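Local atomic coordinates of alpha-ketoglutarate-dependent non-heme iron oxygenase EasH (PDB entry 5M0T), a protein that probably uses iron(II), 2-oxoglutarate and dioxygen to carry out an oxidation step in the biosynthesis of the ergot alkaloid cycloclavine. Residues A[15-27]-A[93-105]. Sequence-based numbering, arbitrary orientation.
Sequences IPRSAGDEAIFQV and NDELLHGLCKRLF. With ZN (zinc ion), chain F.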
loop_
_atom_site.group_PDB
_atom_site.type_symbol
_atom_site.label_atom_id
_atom_site.label_comp_id
_atom_site.label_asym_id
_atom_site.label_seq_id
_atom_site.Cartn_x
_atom_site.Cartn_y
_atom_site.Cartn_z
ATOM N N ILE A 15 -18.007 -11.500 23.945
ATOM C CA ILE A 15 -18.638 -12.581 23.174
ATOM C C ILE A 15 -17.621 -13.709 22.960
ATOM O O ILE A 15 -16.462 -13.452 22.642
ATOM C CB ILE A 15 -19.218 -12.037 21.832
ATOM C CG1 ILE A 15 -20.256 -12.975 21.240
ATOM C CG2 ILE A 15 -18.126 -11.749 20.840
ATOM C CD1 ILE A 15 -20.934 -12.392 20.016
ATOM N N PRO A 16 -18.040 -14.970 23.165
ATOM C CA PRO A 16 -17.077 -16.073 22.999
ATOM C C PRO A 16 -16.678 -16.317 21.545
ATOM O O PRO A 16 -17.478 -16.085 20.631
ATOM C CB PRO A 16 -17.827 -17.284 23.573
ATOM C CG PRO A 16 -19.272 -16.927 23.487
ATOM C CD PRO A 16 -19.347 -15.444 23.660
ATOM N N ARG A 17 -15.445 -16.779 21.349
ATOM C CA ARG A 17 -14.922 -17.154 20.024
ATOM C C ARG A 17 -15.844 -18.144 19.275
ATOM O O ARG A 17 -16.005 -18.068 18.064
ATOM C CB ARG A 17 -13.531 -17.775 20.195
ATOM C CG ARG A 17 -12.801 -18.069 18.899
ATOM C CD ARG A 17 -11.683 -19.086 19.052
ATOM N NE ARG A 17 -11.305 -19.523 17.716
ATOM C CZ ARG A 17 -10.489 -18.887 16.878
ATOM N NH1 ARG A 17 -9.871 -17.767 17.211
ATOM N NH2 ARG A 17 -10.277 -19.419 15.677
ATOM N N SER A 18 -16.461 -19.051 20.023
ATOM C CA SER A 18 -17.365 -20.054 19.470
ATOM C C SER A 18 -18.680 -19.507 18.866
ATOM O O SER A 18 -19.387 -20.251 18.163
ATOM C CB SER A 18 -17.701 -21.066 20.557
ATOM O OG SER A 18 -18.407 -20.425 21.607
ATOM N N ALA A 19 -19.020 -18.244 19.152
ATOM C CA ALA A 19 -20.219 -17.617 18.592
ATOM C C ALA A 19 -20.108 -17.392 17.081
ATOM O O ALA A 19 -21.123 -17.323 16.369
ATOM C CB ALA A 19 -20.522 -16.314 19.303
ATOM N N GLY A 20 -18.874 -17.307 16.592
ATOM C CA GLY A 20 -18.615 -17.287 15.161
ATOM C C GLY A 20 -18.503 -15.857 14.669
ATOM O O GLY A 20 -18.804 -14.915 15.398
ATOM N N ASP A 21 -18.105 -15.722 13.409
ATOM C CA ASP A 21 -17.799 -14.426 12.822
ATOM C C ASP A 21 -19.005 -13.519 12.572
ATOM O O ASP A 21 -18.882 -12.305 12.738
ATOM C CB ASP A 21 -16.928 -14.556 11.560
ATOM C CG ASP A 21 -17.486 -15.524 10.520
ATOM O OD1 ASP A 21 -17.526 -15.153 9.318
ATOM O OD2 ASP A 21 -17.821 -16.660 10.925
ATOM N N GLU A 22 -20.162 -14.090 12.218
ATOM C CA GLU A 22 -21.367 -13.293 11.983
ATOM C C GLU A 22 -21.781 -12.526 13.249
ATOM O O GLU A 22 -22.012 -11.327 13.217
ATOM C CB GLU A 22 -22.538 -14.159 11.507
ATOM C CG GLU A 22 -22.328 -14.841 10.166
ATOM C CD GLU A 22 -21.702 -16.241 10.243
ATOM O OE1 GLU A 22 -21.065 -16.623 11.258
ATOM O OE2 GLU A 22 -21.831 -17.007 9.259
ATOM N N ALA A 23 -21.870 -13.238 14.362
ATOM C CA ALA A 23 -22.268 -12.648 15.632
ATOM C C ALA A 23 -21.242 -11.635 16.117
ATOM O O ALA A 23 -21.606 -10.587 16.606
ATOM C CB ALA A 23 -22.479 -13.735 16.666
ATOM N N ILE A 24 -19.964 -11.941 15.949
ATOM C CA ILE A 24 -18.888 -11.029 16.350
ATOM C C ILE A 24 -18.863 -9.789 15.451
ATOM O O ILE A 24 -18.690 -8.650 15.947
ATOM C CB ILE A 24 -17.519 -11.750 16.359
ATOM C CG1 ILE A 24 -17.533 -12.820 17.456
ATOM C CG2 ILE A 24 -16.375 -10.764 16.599
ATOM C CD1 ILE A 24 -16.412 -13.819 17.399
ATOM N N PHE A 25 -19.059 -10.000 14.147
ATOM C CA PHE A 25 -19.092 -8.893 13.212
ATOM C C PHE A 25 -20.224 -7.913 13.482
ATOM O O PHE A 25 -20.048 -6.706 13.281
ATOM C CB PHE A 25 -19.143 -9.349 11.755
ATOM C CG PHE A 25 -18.964 -8.205 10.776
ATOM C CD1 PHE A 25 -17.737 -7.539 10.701
ATOM C CD2 PHE A 25 -20.012 -7.775 9.970
ATOM C CE1 PHE A 25 -17.558 -6.480 9.830
ATOM C CE2 PHE A 25 -19.843 -6.722 9.094
ATOM C CZ PHE A 25 -18.614 -6.061 9.026
ATOM N N GLN A 26 -21.361 -8.423 13.947
ATOM C CA GLN A 26 -22.515 -7.581 14.242
ATOM C C GLN A 26 -22.235 -6.597 15.393
ATOM O O GLN A 26 -22.531 -5.415 15.265
ATOM C CB GLN A 26 -23.727 -8.438 14.557
ATOM C CG GLN A 26 -25.024 -7.673 14.624
ATOM C CD GLN A 26 -26.220 -8.579 14.922
ATOM O OE1 GLN A 26 -26.336 -9.688 14.395
ATOM N NE2 GLN A 26 -27.118 -8.098 15.769
ATOM N N VAL A 27 -21.663 -7.091 16.495
ATOM C CA VAL A 27 -21.286 -6.218 17.612
ATOM C C VAL A 27 -20.227 -5.190 17.165
ATOM O O VAL A 27 -20.266 -4.035 17.576
ATOM C CB VAL A 27 -20.770 -7.006 18.846
ATOM C CG1 VAL A 27 -20.383 -6.044 19.972
ATOM C CG2 VAL A 27 -21.827 -7.980 19.346
ATOM N N ASN A 93 -3.478 -18.363 9.501
ATOM C CA ASN A 93 -4.488 -19.238 8.901
ATOM C C ASN A 93 -5.768 -19.366 9.731
ATOM O O ASN A 93 -6.599 -20.230 9.457
ATOM C CB ASN A 93 -3.884 -20.623 8.702
ATOM C CG ASN A 93 -2.766 -20.617 7.698
ATOM O OD1 ASN A 93 -3.001 -20.410 6.490
ATOM N ND2 ASN A 93 -1.543 -20.838 8.175
ATOM N N ASP A 94 -5.943 -18.523 10.742
ATOM C CA ASP A 94 -7.094 -18.641 11.639
ATOM C C ASP A 94 -8.413 -18.296 10.925
ATOM O O ASP A 94 -8.594 -17.181 10.437
ATOM C CB ASP A 94 -6.917 -17.729 12.853
ATOM C CG ASP A 94 -7.901 -18.034 13.952
ATOM O OD1 ASP A 94 -8.856 -17.260 14.144
ATOM O OD2 ASP A 94 -7.748 -19.078 14.618
ATOM N N GLU A 95 -9.333 -19.261 10.889
ATOM C CA GLU A 95 -10.630 -19.077 10.237
ATOM C C GLU A 95 -11.465 -17.933 10.787
ATOM O O GLU A 95 -12.134 -17.265 10.019
ATOM C CB GLU A 95 -11.434 -20.384 10.234
ATOM C CG GLU A 95 -10.978 -21.272 9.080
ATOM C CD GLU A 95 -11.202 -22.760 9.278
ATOM O OE1 GLU A 95 -10.672 -23.326 10.257
ATOM O OE2 GLU A 95 -11.871 -23.379 8.418
ATOM N N LEU A 96 -11.429 -17.693 12.090
ATOM C CA LEU A 96 -12.175 -16.570 12.650
ATOM C C LEU A 96 -11.591 -15.216 12.188
ATOM O O LEU A 96 -12.336 -14.326 11.794
ATOM C CB LEU A 96 -12.252 -16.640 14.182
ATOM C CG LEU A 96 -12.973 -15.458 14.837
ATOM C CD1 LEU A 96 -14.396 -15.379 14.325
ATOM C CD2 LEU A 96 -12.964 -15.569 16.345
ATOM N N LEU A 97 -10.269 -15.079 12.228
ATOM C CA LEU A 97 -9.614 -13.866 11.745
ATOM C C LEU A 97 -10.016 -13.580 10.300
ATOM O O LEU A 97 -10.407 -12.476 9.963
ATOM C CB LEU A 97 -8.088 -13.992 11.861
ATOM C CG LEU A 97 -7.196 -12.800 11.472
ATOM C CD1 LEU A 97 -5.967 -12.728 12.385
ATOM C CD2 LEU A 97 -6.783 -12.845 10.008
ATOM N N HIS A 98 -9.929 -14.590 9.456
ATOM C CA HIS A 98 -10.233 -14.423 8.046
ATOM C C HIS A 98 -11.711 -14.167 7.768
ATOM O O HIS A 98 -12.030 -13.391 6.885
ATOM C CB HIS A 98 -9.721 -15.617 7.255
ATOM C CG HIS A 98 -8.238 -15.645 7.144
ATOM N ND1 HIS A 98 -7.545 -14.751 6.361
ATOM C CD2 HIS A 98 -7.312 -16.422 7.743
ATOM C CE1 HIS A 98 -6.251 -14.986 6.467
ATOM N NE2 HIS A 98 -6.084 -15.994 7.300
ATOM N N GLY A 99 -12.606 -14.792 8.527
ATOM C CA GLY A 99 -14.045 -14.524 8.384
ATOM C C GLY A 99 -14.393 -13.068 8.658
ATOM O O GLY A 99 -15.157 -12.463 7.915
ATOM N N LEU A 100 -13.809 -12.516 9.720
ATOM C CA LEU A 100 -14.036 -11.123 10.107
ATOM C C LEU A 100 -13.421 -10.134 9.118
ATOM O O LEU A 100 -14.054 -9.124 8.782
ATOM C CB LEU A 100 -13.500 -10.856 11.516
ATOM C CG LEU A 100 -14.267 -11.551 12.636
ATOM C CD1 LEU A 100 -13.436 -11.663 13.907
ATOM C CD2 LEU A 100 -15.566 -10.842 12.920
ATOM N N CYS A 101 -12.211 -10.426 8.643
ATOM C CA CYS A 101 -11.565 -9.586 7.630
ATOM C C CYS A 101 -12.343 -9.574 6.304
ATOM O O CYS A 101 -12.494 -8.513 5.697
ATOM C CB CYS A 101 -10.118 -10.014 7.404
ATOM S SG CYS A 101 -9.029 -9.714 8.827
ATOM N N LYS A 102 -12.835 -10.739 5.867
ATOM C CA LYS A 102 -13.643 -10.808 4.651
ATOM C C LYS A 102 -14.886 -9.938 4.749
ATOM O O LYS A 102 -15.245 -9.277 3.794
ATOM C CB LYS A 102 -14.061 -12.244 4.328
ATOM C CG LYS A 102 -12.953 -13.078 3.710
ATOM C CD LYS A 102 -13.435 -14.485 3.391
ATOM C CE LYS A 102 -12.274 -15.445 3.207
ATOM N NZ LYS A 102 -12.768 -16.833 3.408
ATOM N N ARG A 103 -15.526 -9.930 5.914
ATOM C CA ARG A 103 -16.708 -9.108 6.129
ATOM C C ARG A 103 -16.396 -7.616 6.226
ATOM O O ARG A 103 -17.138 -6.814 5.698
ATOM C CB ARG A 103 -17.455 -9.554 7.377
ATOM C CG ARG A 103 -18.298 -10.784 7.147
ATOM C CD ARG A 103 -18.917 -11.282 8.435
ATOM N NE ARG A 103 -18.999 -12.734 8.421
ATOM C CZ ARG A 103 -19.863 -13.434 7.690
ATOM N NH1 ARG A 103 -20.787 -12.838 6.923
ATOM N NH2 ARG A 103 -19.819 -14.763 7.751
ATOM N N LEU A 104 -15.328 -7.245 6.924
ATOM C CA LEU A 104 -14.979 -5.825 7.062
ATOM C C LEU A 104 -14.496 -5.234 5.735
ATOM O O LEU A 104 -14.976 -4.176 5.308
ATOM C CB LEU A 104 -13.935 -5.604 8.149
ATOM C CG LEU A 104 -13.761 -4.136 8.581
ATOM C CD1 LEU A 104 -14.983 -3.626 9.336
ATOM C CD2 LEU A 104 -12.493 -4.009 9.432
ATOM N N PHE A 105 -13.577 -5.939 5.081
ATOM C CA PHE A 105 -12.874 -5.408 3.921
ATOM C C PHE A 105 -13.473 -5.761 2.564
ATOM O O PHE A 105 -13.243 -5.047 1.592
ATOM C CB PHE A 105 -11.409 -5.844 3.969
ATOM C CG PHE A 105 -10.680 -5.367 5.189
ATOM C CD1 PHE A 105 -10.578 -4.021 5.466
ATOM C CD2 PHE A 105 -10.084 -6.265 6.054
ATOM C CE1 PHE A 105 -9.892 -3.570 6.593
ATOM C CE2 PHE A 105 -9.394 -5.818 7.179
ATOM C CZ PHE A 105 -9.299 -4.467 7.455
HETATM ZN ZN ZN F . -20.787 -18.395 10.289
HETATM O O HOH W 1 -18.918 -18.526 9.582
HETATM O O HOH W 2 -22.661 -19.081 10.322
#
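Asp94 OD1 takes three N-H groups and, weakly, a fourth from Leu96 N: NH1 and NH2 of Arg17 on its syn side and, on its anti side, Leu97 N (3.2 Å), so one carboxylate both caps helix 95-105 and anchors an arginine. Aspartate suits this N-cap because its short side chain folds back onto the first turn. Arg17, extended with CG anti to the backbone N (chi1 -173°), arrives end-on; its NH2 also binds Asp94 OD2 at 2.8 Å, and Leu96 CB lies over one guanidinium face. Further along helix 95-105, Asp21 fits as a knob among Leu96, Gly99, Leu100 and Arg103, where bare Gly99 leaves room for its carboxylate. Arg103 NE and NH2 approach Asp21 OD1 side-on from the same face, at 3.0 and 2.8 Å. Helices 21-27 and 95-105 cross at -49° beside the main sheet of this cupin-type dioxygenase fold, Ile24 resting on Val34 and Leu100 on Phe155. Between the two helices, Ile24 CG2 meets Leu100 CD2 at 3.8 Å, apolar branches suited to a buried seam. Phe25 offers a flat face to Arg103 CB, a CH-pi contact 3.7 Å from the ring centroid. On the outer side, Glu22 chelates zinc through both oxygens, and a zinc-bound water donates to Asp21 OD2.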